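Local atomic coordinates of uncharacterized lipoprotein yjhA (Bacillus subtilis, PDB entry 3CFU), a protein that is of unknown function but is probably a membrane-anchored lipoprotein, represented here by the part that carries its DUF4352 domain. Residues L49-T54 with Y120-N125. Sequence-based numbering, arbitrary orientation.
Sequences LIIEVT and YTLVYN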
ATOM      1  N   LEU A  49      -8.656  -8.510  -1.590  1.00 54.88           N
ATOM      2  CA  LEU A  49      -8.467  -7.585  -0.484  1.00 52.48           C
ATOM      3  C   LEU A  49      -8.483  -6.143  -1.025  1.00 50.60           C
ATOM      4  O   LEU A  49      -8.001  -5.867  -2.127  1.00 50.12           O
ATOM      5  CB  LEU A  49      -7.112  -7.833   0.198  1.00 52.27           C
ATOM      6  CG  LEU A  49      -7.043  -9.077   1.093  1.00 53.53           C
ATOM      7  CD1 LEU A  49      -7.727 -10.248   0.414  1.00 58.54           C
ATOM      8  CD2 LEU A  49      -5.596  -9.410   1.415  1.00 53.04           C
ATOM      9  N   ILE A  50      -9.072  -5.239  -0.248  1.00 48.80           N
ATOM     10  CA  ILE A  50      -9.112  -3.827  -0.604  1.00 48.46           C
ATOM     11  C   ILE A  50      -8.588  -3.086   0.609  1.00 48.32           C
ATOM     12  O   ILE A  50      -9.361  -2.679   1.473  1.00 49.84           O
ATOM     13  CB  ILE A  50     -10.524  -3.298  -0.894  1.00 50.71           C
ATOM     14  CG1 ILE A  50     -11.132  -4.037  -2.086  1.00 50.21           C
ATOM     15  CG2 ILE A  50     -10.459  -1.800  -1.171  1.00 48.39           C
ATOM     16  CD1 ILE A  50     -11.504  -5.468  -1.779  1.00 61.71           C
ATOM     17  N   ILE A  51      -7.271  -2.921   0.676  1.00 48.72           N
ATOM     18  CA  ILE A  51      -6.648  -2.233   1.794  1.00 47.07           C
ATOM     19  C   ILE A  51      -6.612  -0.734   1.556  1.00 46.58           C
ATOM     20  O   ILE A  51      -6.133  -0.271   0.520  1.00 47.29           O
ATOM     21  CB  ILE A  51      -5.204  -2.740   2.020  1.00 46.42           C
ATOM     22  CG1 ILE A  51      -5.225  -4.246   2.305  1.00 44.78           C
ATOM     23  CG2 ILE A  51      -4.568  -2.005   3.185  1.00 45.46           C
ATOM     24  CD1 ILE A  51      -3.879  -4.920   2.201  1.00 45.13           C
ATOM     25  N   GLU A  52      -7.156   0.017   2.510  1.00 46.26           N
ATOM     26  CA  GLU A  52      -7.152   1.469   2.430  1.00 45.37           C
ATOM     27  C   GLU A  52      -6.051   1.915   3.376  1.00 45.02           C
ATOM     28  O   GLU A  52      -5.996   1.468   4.527  1.00 45.62           O
ATOM     29  CB  GLU A  52      -8.492   2.064   2.877  1.00 43.61           C
ATOM     30  CG  GLU A  52      -8.529   3.575   2.761  1.00 48.88           C
ATOM     31  CD  GLU A  52      -9.811   4.180   3.294  1.00 64.19           C
ATOM     32  OE1 GLU A  52     -10.019   4.156   4.526  1.00 67.11           O
ATOM     33  OE2 GLU A  52     -10.614   4.678   2.474  1.00 71.97           O
ATOM     34  N   VAL A  53      -5.169   2.781   2.883  1.00 44.70           N
ATOM     35  CA  VAL A  53      -4.053   3.286   3.680  1.00 41.35           C
ATOM     36  C   VAL A  53      -3.975   4.812   3.593  1.00 42.80           C
ATOM     37  O   VAL A  53      -4.568   5.429   2.703  1.00 38.40           O
ATOM     38  CB  VAL A  53      -2.689   2.668   3.204  1.00 42.38           C
ATOM     39  CG1 VAL A  53      -2.743   1.148   3.267  1.00 39.01           C
ATOM     40  CG2 VAL A  53      -2.370   3.103   1.785  1.00 41.19           C
ATOM     41  N   THR A  54      -3.246   5.415   4.528  1.00 42.88           N
ATOM     42  CA  THR A  54      -3.080   6.859   4.563  1.00 42.77           C
ATOM     43  C   THR A  54      -1.621   7.202   4.801  1.00 39.88           C
ATOM     44  O   THR A  54      -0.963   6.583   5.633  1.00 37.29           O
ATOM     45  CB  THR A  54      -3.903   7.510   5.705  1.00 45.03           C
ATOM     46  OG1 THR A  54      -5.299   7.416   5.401  1.00 52.36           O
ATOM     47  CG2 THR A  54      -3.519   8.988   5.877  1.00 40.29           C
ATOM     48  N   TYR A 120      -1.676 -12.653   5.952  1.00 58.42           N
ATOM     49  CA  TYR A 120      -1.026 -11.605   5.173  1.00 56.92           C
ATOM     50  C   TYR A 120      -0.530 -10.356   5.898  1.00 54.52           C
ATOM     51  O   TYR A 120      -1.182  -9.816   6.796  1.00 52.31           O
ATOM     52  CB  TYR A 120      -1.965 -11.201   4.033  1.00 55.52           C
ATOM     53  CG  TYR A 120      -2.157 -12.301   3.017  1.00 57.07           C
ATOM     54  CD1 TYR A 120      -1.426 -12.313   1.830  1.00 63.05           C
ATOM     55  CD2 TYR A 120      -3.047 -13.352   3.255  1.00 60.74           C
ATOM     56  CE1 TYR A 120      -1.575 -13.342   0.899  1.00 65.54           C
ATOM     57  CE2 TYR A 120      -3.201 -14.390   2.332  1.00 62.94           C
ATOM     58  CZ  TYR A 120      -2.464 -14.374   1.157  1.00 65.47           C
ATOM     59  OH  TYR A 120      -2.630 -15.379   0.231  1.00 74.27           O
ATOM     60  N   THR A 121       0.636  -9.896   5.469  1.00 50.44           N
ATOM     61  CA  THR A 121       1.260  -8.723   6.038  1.00 47.77           C
ATOM     62  C   THR A 121       1.480  -7.683   4.950  1.00 45.94           C
ATOM     63  O   THR A 121       1.999  -7.990   3.879  1.00 41.31           O
ATOM     64  CB  THR A 121       2.624  -9.083   6.648  1.00 48.90           C
ATOM     65  OG1 THR A 121       2.475 -10.236   7.485  1.00 54.77           O
ATOM     66  CG2 THR A 121       3.166  -7.922   7.479  1.00 44.35           C
ATOM     67  N   LEU A 122       1.062  -6.451   5.213  1.00 45.17           N
ATOM     68  CA  LEU A 122       1.283  -5.397   4.242  1.00 43.06           C
ATOM     69  C   LEU A 122       2.648  -4.841   4.615  1.00 40.91           C
ATOM     70  O   LEU A 122       2.984  -4.731   5.802  1.00 37.67           O
ATOM     71  CB  LEU A 122       0.220  -4.300   4.333  1.00 44.24           C
ATOM     72  CG  LEU A 122       0.445  -3.209   3.272  1.00 45.53           C
ATOM     73  CD1 LEU A 122       0.159  -3.781   1.893  1.00 42.74           C
ATOM     74  CD2 LEU A 122      -0.431  -2.004   3.546  1.00 42.65           C
ATOM     75  N   VAL A 123       3.443  -4.529   3.595  1.00 38.90           N
ATOM     76  CA  VAL A 123       4.780  -3.994   3.793  1.00 35.97           C
ATOM     77  C   VAL A 123       4.812  -2.581   3.240  1.00 35.94           C
ATOM     78  O   VAL A 123       4.267  -2.304   2.163  1.00 33.23           O
ATOM     79  CB  VAL A 123       5.845  -4.822   3.042  1.00 39.02           C
ATOM     80  CG1 VAL A 123       7.207  -4.157   3.193  1.00 35.39           C
ATOM     81  CG2 VAL A 123       5.870  -6.277   3.571  1.00 38.52           C
ATOM     82  N   TYR A 124       5.456  -1.685   3.975  1.00 34.55           N
ATOM     83  CA  TYR A 124       5.553  -0.309   3.547  1.00 33.46           C
ATOM     84  C   TYR A 124       6.982   0.164   3.721  1.00 31.59           C
ATOM     85  O   TYR A 124       7.518   0.100   4.826  1.00 31.89           O
ATOM     86  CB  TYR A 124       4.606   0.570   4.381  1.00 31.62           C
ATOM     87  CG  TYR A 124       4.793   2.053   4.172  1.00 28.86           C
ATOM     88  CD1 TYR A 124       4.657   2.614   2.909  1.00 16.43           C
ATOM     89  CD2 TYR A 124       5.122   2.895   5.234  1.00 32.30           C
ATOM     90  CE1 TYR A 124       4.846   3.977   2.697  1.00 21.19           C
ATOM     91  CE2 TYR A 124       5.305   4.265   5.035  1.00 31.83           C
ATOM     92  CZ  TYR A 124       5.166   4.796   3.756  1.00 28.54           C
ATOM     93  OH  TYR A 124       5.339   6.137   3.519  1.00 23.92           O
ATOM     94  N   ASN A 125       7.606   0.607   2.630  1.00 28.90           N
ATOM     95  CA  ASN A 125       8.964   1.135   2.690  1.00 30.81           C
ATOM     96  C   ASN A 125       8.861   2.594   2.233  1.00 28.43           C
ATOM     97  O   ASN A 125       8.652   2.877   1.045  1.00 31.82           O
ATOM     98  CB  ASN A 125       9.921   0.353   1.776  1.00 27.49           C
ATOM     99  CG  ASN A 125      11.384   0.739   1.998  1.00 30.99           C
ATOM    100  OD1 ASN A 125      11.750   1.922   1.934  1.00 28.62           O
ATOM    101  ND2 ASN A 125      12.224  -0.256   2.269  1.00 38.79           N
TER
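Leu122 meets Val53 and Ile51 across the interior of a beta sandwich, where two antiparallel sheets lie face to face. Residues 49-54 belong to the inner strand 47-57 of the four-stranded sheet, and residues 120-125 include the middle strand 121-124 of the three-stranded one. The backbones stay well apart, with the CA atoms of Ile51 and Leu122 separated by 8.9 Å, so the evidence is for side-chain packing between sheets rather than strand pairing. One methyl branch does the touching on the 120-125 side: CD2 of Leu122 reaches CG1 of Val53 at 3.9 Å, the two side chains meeting tip to tip. The same CD2 lies 4.2 Å from CG2 of Ile51, but here the side chains slide past each other in opposite directions. Leu122 reaches toward strand 47-57 with CG anti to the backbone N (chi1 -178°). In Val53, chi1 of -57° sets CG1 anti to the carbonyl carbon, and this is the methyl that meets CD2.

All three residues are buried, and the contact centre lies about 4 Å from the centre of the chain. In the next shell, Leu108 of strand 103-112 touches Leu122, Leu72 of strand 70-73 touches Ile51, and Leu93 from a loop touches Val53. Backbone hydrogen bonds pair Ile51 with Leu108 of strand 103-112 and Glu52 with Asn18 and Lys19 of strand 13-23. Three residues after Leu122, Asn125 occupies the N-cap position of helix 126-129, its OD1 accepting a hydrogen bond from the backbone N of Leu128.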